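Local atomic coordinates of putative PhosphatidylEthanolamine-Binding Protein (PEBP) (Chlamydia trachomatis, PDB entry 3N08), a protein that is of unknown function but belongs to the phosphatidylethanolamine-binding protein family, whose eukaryotic relatives include the Raf kinase inhibitor protein. Residues Y113-D118 against E134-H139; K42-I47 against P73-L78. One frame throughout, in Å; residues are numbered along the deposited sequence. Where two conformers were deposited one is given.

Contact 1 (Y113-D118 against E134-H139)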
# COMPACT_ATOMS: atom_id res chain seq x y z
N TYR B 113 1.25 3.61 -10.97
CA TYR B 113 2.24 2.65 -10.50
C TYR B 113 3.45 3.41 -10.00
O TYR B 113 3.99 4.24 -10.73
CB TYR B 113 2.68 1.73 -11.65
CG TYR B 113 1.56 0.88 -12.19
CD1 TYR B 113 1.01 -0.13 -11.43
CD2 TYR B 113 1.05 1.08 -13.46
CE1 TYR B 113 -0.03 -0.93 -11.93
CE2 TYR B 113 0.04 0.28 -13.97
CZ TYR B 113 -0.49 -0.71 -13.19
OH TYR B 113 -1.51 -1.49 -13.71
N ALA B 114 3.90 3.09 -8.80
CA ALA B 114 5.13 3.64 -8.27
C ALA B 114 6.18 2.54 -8.18
O ALA B 114 5.88 1.38 -7.83
CB ALA B 114 4.90 4.26 -6.91
N TYR B 115 7.41 2.90 -8.46
CA TYR B 115 8.55 2.00 -8.37
C TYR B 115 9.65 2.70 -7.59
O TYR B 115 10.02 3.80 -7.93
CB TYR B 115 9.08 1.64 -9.78
CG TYR B 115 8.02 1.16 -10.75
CD1 TYR B 115 7.25 2.07 -11.46
CD2 TYR B 115 7.80 -0.19 -10.99
CE1 TYR B 115 6.29 1.65 -12.36
CE2 TYR B 115 6.83 -0.60 -11.91
CZ TYR B 115 6.09 0.33 -12.58
OH TYR B 115 5.12 -0.05 -13.50
N ALA B 116 10.21 2.01 -6.60
CA ALA B 116 11.40 2.48 -5.91
C ALA B 116 12.59 1.77 -6.53
O ALA B 116 12.60 0.54 -6.65
CB ALA B 116 11.33 2.16 -4.41
N LEU B 117 13.60 2.55 -6.91
CA LEU B 117 14.83 2.01 -7.51
C LEU B 117 16.02 2.21 -6.58
O LEU B 117 16.07 3.19 -5.83
CB LEU B 117 15.14 2.72 -8.83
CG LEU B 117 14.05 2.89 -9.87
CD1 LEU B 117 14.68 3.47 -11.13
CD2 LEU B 117 13.38 1.58 -10.16
N ASP B 118 17.00 1.32 -6.68
CA ASP B 118 18.25 1.48 -5.94
C ASP B 118 19.34 2.22 -6.73
O ASP B 118 20.53 2.13 -6.39
CB ASP B 118 18.77 0.13 -5.48
CG ASP B 118 19.05 -0.81 -6.63
OD1 ASP B 118 19.07 -0.41 -7.82
OD2 ASP B 118 19.32 -2.00 -6.34
N GLU B 134 13.12 -0.46 -19.55
CA GLU B 134 14.43 -1.05 -19.80
C GLU B 134 15.46 -0.48 -18.82
O GLU B 134 16.28 -1.21 -18.29
CB GLU B 134 14.84 -0.83 -21.26
CG GLU B 134 16.24 -1.34 -21.60
N ALA B 135 15.40 0.82 -18.58
CA ALA B 135 16.37 1.46 -17.72
C ALA B 135 16.21 0.99 -16.27
O ALA B 135 17.19 0.88 -15.53
CB ALA B 135 16.25 2.98 -17.83
N MET B 136 14.96 0.73 -15.87
CA MET B 136 14.63 0.30 -14.51
C MET B 136 15.13 -1.12 -14.23
O MET B 136 15.46 -1.45 -13.09
CB MET B 136 13.11 0.32 -14.25
CG MET B 136 12.47 1.69 -14.08
SD MET B 136 10.83 1.76 -13.26
CE MET B 136 9.80 0.84 -14.36
N ASP B 137 15.16 -1.96 -15.27
CA ASP B 137 15.41 -3.39 -15.12
C ASP B 137 16.65 -3.70 -14.30
O ASP B 137 17.75 -3.24 -14.60
CB ASP B 137 15.50 -4.08 -16.48
CG ASP B 137 15.63 -5.58 -16.34
OD1 ASP B 137 14.68 -6.21 -15.82
OD2 ASP B 137 16.68 -6.12 -16.73
N GLY B 138 16.46 -4.50 -13.26
CA GLY B 138 17.51 -4.86 -12.35
C GLY B 138 17.62 -3.95 -11.13
O GLY B 138 18.44 -4.22 -10.25
N HIS B 139 16.81 -2.89 -11.07
CA HIS B 139 16.99 -1.88 -10.04
C HIS B 139 15.73 -1.67 -9.23
O HIS B 139 15.74 -0.86 -8.31
CB HIS B 139 17.40 -0.55 -10.67
CG HIS B 139 18.61 -0.64 -11.54
ND1 HIS B 139 19.86 -0.93 -11.03
CD2 HIS B 139 18.78 -0.47 -12.87
CE1 HIS B 139 20.74 -0.96 -12.01
NE2 HIS B 139 20.11 -0.68 -13.14
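A helix end packed on one face of a beta sheet brings Met136 over the ring of Tyr115, a Met-aromatic contact. Met136 is the last helical residue of 129-136, and Tyr115 lies in strand 108-117. The Met136 and Tyr115 side chains cross at about a right angle. The methyl CE of Met136 sits 3.9 Å from the centroid of the Tyr115 ring, only 3° off the normal, so the CH-pi contact is centred. SD lies nearer the root of the ring, 3.8 Å from Tyr115 CG. The bend at chi3 of Met136 (-63°) turns CE over the ring centre. Higher up the chain, Met136 CG rests against both methyls of Leu117, and Leu117 CD2 also reaches SD. Val45 of the neighbouring strand touches Met136 as well.

After the helix, a type II turn from Met136 to His139 brings the chain back to the strand. The backbone N of Asp118 donates to His139 O at 3.0 Å. The same oxygen takes a CA-H...O contact from Leu117 CA at 3.1 Å. Asp118 OD1 lies at the edge of the His139 ring, near its plane, and is also 3.3 Å from His139 CB. There His139 ND1 gives OD1 a weak hydrogen bond of 3.3 Å, with the carboxylate and ring planes 66° apart. One N-H bond and one CA-H contact thus grip His139 O and hold the turn to the strand end, while the nearby carboxylate would probably favour a proton on His139 ND1.

Contact 2 (K42-I47 against P73-L78)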
# COMPACT_ATOMS: atom_id res chain seq x y z
N LYS B 42 17.11 5.03 -4.08
CA LYS B 42 17.75 6.28 -4.50
C LYS B 42 16.87 7.15 -5.40
O LYS B 42 17.16 8.33 -5.59
CB LYS B 42 19.07 6.00 -5.21
CG LYS B 42 20.09 5.35 -4.29
CD LYS B 42 21.46 5.26 -4.92
CE LYS B 42 22.41 4.43 -4.06
NZ LYS B 42 23.78 4.37 -4.63
N SER B 43 15.79 6.58 -5.93
CA SER B 43 14.87 7.35 -6.75
C SER B 43 13.53 6.65 -6.80
O SER B 43 13.44 5.45 -6.48
CB SER B 43 15.42 7.54 -8.17
OG SER B 43 15.46 6.32 -8.90
N LEU B 44 12.52 7.41 -7.23
CA LEU B 44 11.18 6.89 -7.49
C LEU B 44 10.77 7.16 -8.92
O LEU B 44 11.18 8.14 -9.54
CB LEU B 44 10.16 7.54 -6.55
CG LEU B 44 10.25 7.23 -5.05
CD1 LEU B 44 9.36 8.16 -4.23
CD2 LEU B 44 9.88 5.77 -4.81
N VAL B 45 9.91 6.28 -9.41
CA VAL B 45 9.30 6.36 -10.73
C VAL B 45 7.79 6.27 -10.60
O VAL B 45 7.28 5.49 -9.78
CB VAL B 45 9.77 5.19 -11.60
CG1 VAL B 45 9.09 5.19 -12.96
CG2 VAL B 45 11.30 5.21 -11.72
N LEU B 46 7.08 7.05 -11.40
CA LEU B 46 5.62 7.01 -11.49
C LEU B 46 5.18 6.80 -12.94
O LEU B 46 5.64 7.51 -13.82
CB LEU B 46 5.05 8.31 -10.93
CG LEU B 46 3.53 8.47 -11.05
CD1 LEU B 46 2.79 7.55 -10.15
CD2 LEU B 46 3.09 9.90 -10.82
N ILE B 47 4.31 5.82 -13.17
CA ILE B 47 3.73 5.60 -14.50
C ILE B 47 2.21 5.55 -14.31
O ILE B 47 1.72 4.77 -13.50
CB ILE B 47 4.24 4.32 -15.16
CG1 ILE B 47 5.75 4.37 -15.31
CG2 ILE B 47 3.54 4.08 -16.51
CD1 ILE B 47 6.37 3.08 -15.83
N PRO B 73 13.48 10.03 -3.40
CA PRO B 73 12.80 8.99 -2.62
C PRO B 73 12.18 9.54 -1.35
O PRO B 73 11.41 8.79 -0.73
CB PRO B 73 13.92 8.00 -2.31
CG PRO B 73 15.18 8.78 -2.46
CD PRO B 73 14.92 9.78 -3.53
N VAL B 74 12.49 10.78 -0.97
CA VAL B 74 11.80 11.43 0.15
C VAL B 74 10.80 12.48 -0.29
O VAL B 74 10.38 13.31 0.50
CB VAL B 74 12.82 12.00 1.19
CG1 VAL B 74 13.73 10.89 1.70
CG2 VAL B 74 13.66 13.14 0.61
N VAL B 75 10.39 12.45 -1.56
CA VAL B 75 9.53 13.51 -2.08
C VAL B 75 8.22 13.64 -1.29
O VAL B 75 7.67 14.73 -1.15
CB VAL B 75 9.24 13.31 -3.59
CG1 VAL B 75 8.35 12.12 -3.84
CG2 VAL B 75 8.62 14.58 -4.19
N SER B 76 7.77 12.53 -0.73
CA SER B 76 6.55 12.47 0.10
C SER B 76 5.28 12.81 -0.69
O SER B 76 4.59 11.92 -1.17
CB SER B 76 6.69 13.36 1.33
OG SER B 76 5.75 12.99 2.33
N ASN B 77 4.95 14.09 -0.84
CA ASN B 77 3.75 14.45 -1.61
C ASN B 77 4.09 15.12 -2.94
O ASN B 77 5.11 15.81 -3.08
CB ASN B 77 2.84 15.33 -0.74
CG ASN B 77 1.58 15.79 -1.48
OD1 ASN B 77 0.69 14.99 -1.79
ND2 ASN B 77 1.50 17.09 -1.72
N LEU B 78 3.25 14.87 -3.94
CA LEU B 78 3.12 15.75 -5.08
C LEU B 78 1.76 16.42 -4.95
O LEU B 78 0.72 15.75 -5.00
CB LEU B 78 3.19 14.98 -6.39
CG LEU B 78 4.50 14.23 -6.67
CD1 LEU B 78 4.38 13.43 -7.95
CD2 LEU B 78 5.68 15.21 -6.75
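Leu44 points toward segment 73-78 and lays its branched end against the backbone of Pro73 and the side chain of Val75. With CG anti to its own carbonyl carbon (chi1 -67°), Leu44 rests that atom on Pro73 CA. Leu44 CG and CD1 both lie 3.9 Å from Pro73 CA. The same methyl CD1 meets Val75 CG1 at 4.1 Å. Val75 turns its CB toward the strand, and CG1 is the branch that makes this contact. Leu44 thus touches the loop at two points, one on backbone and one on a side chain.

The pyrrolidine ring of Pro73 lies farther back along the strand, by the backbone of Lys42 and Ser43. Its CD carbon is 3.4 Å from Lys42 O, and CG is 3.7 Å from the same oxygen. Pro73 CD also reaches Ser43 CA at 4.0 Å. Pro73 follows closely on strand 63-71, the neighbour of 43-50 in the mixed sheet of this PEBP-family fold. The loop then leads into strand 77-78 of the small antiparallel sheet, so this contact sits where the two sheets face each other. Phe34, from strand 32-35 of that small sheet, touches both Leu44 and Val75.

On the far edge of strand 43-50 there is a classic beta bulge at the start of the strand, where Lys42 and Ser43 both face Leu117. Ser43 directs its CB away from the loop, and its OG is hydrogen-bonded to Val119 O. Lys42 likewise points its CB away from Pro73.

In the fold
Contacts 1 and 2 lie on the same mixed sheet, with centres about 12 Å apart. Strands 108-117 and 43-50 are antiparallel neighbours and join the two. Leu117 O is 2.7 Å from Lys42 N, and Tyr113 N is 2.8 Å from Ile47 O; both are probable backbone hydrogen bonds. Contact 1 adds the end of helix 129-136 and its turn to this pair, whereas contact 2 adds the loop after strand 63-71. Packing also passes between them, with Leu46 CD1 3.6 Å from Tyr113 O. Both segments of contact 2 precede those of contact 1 in the sequence. All four segments belong to the PEBP-family part of the chain.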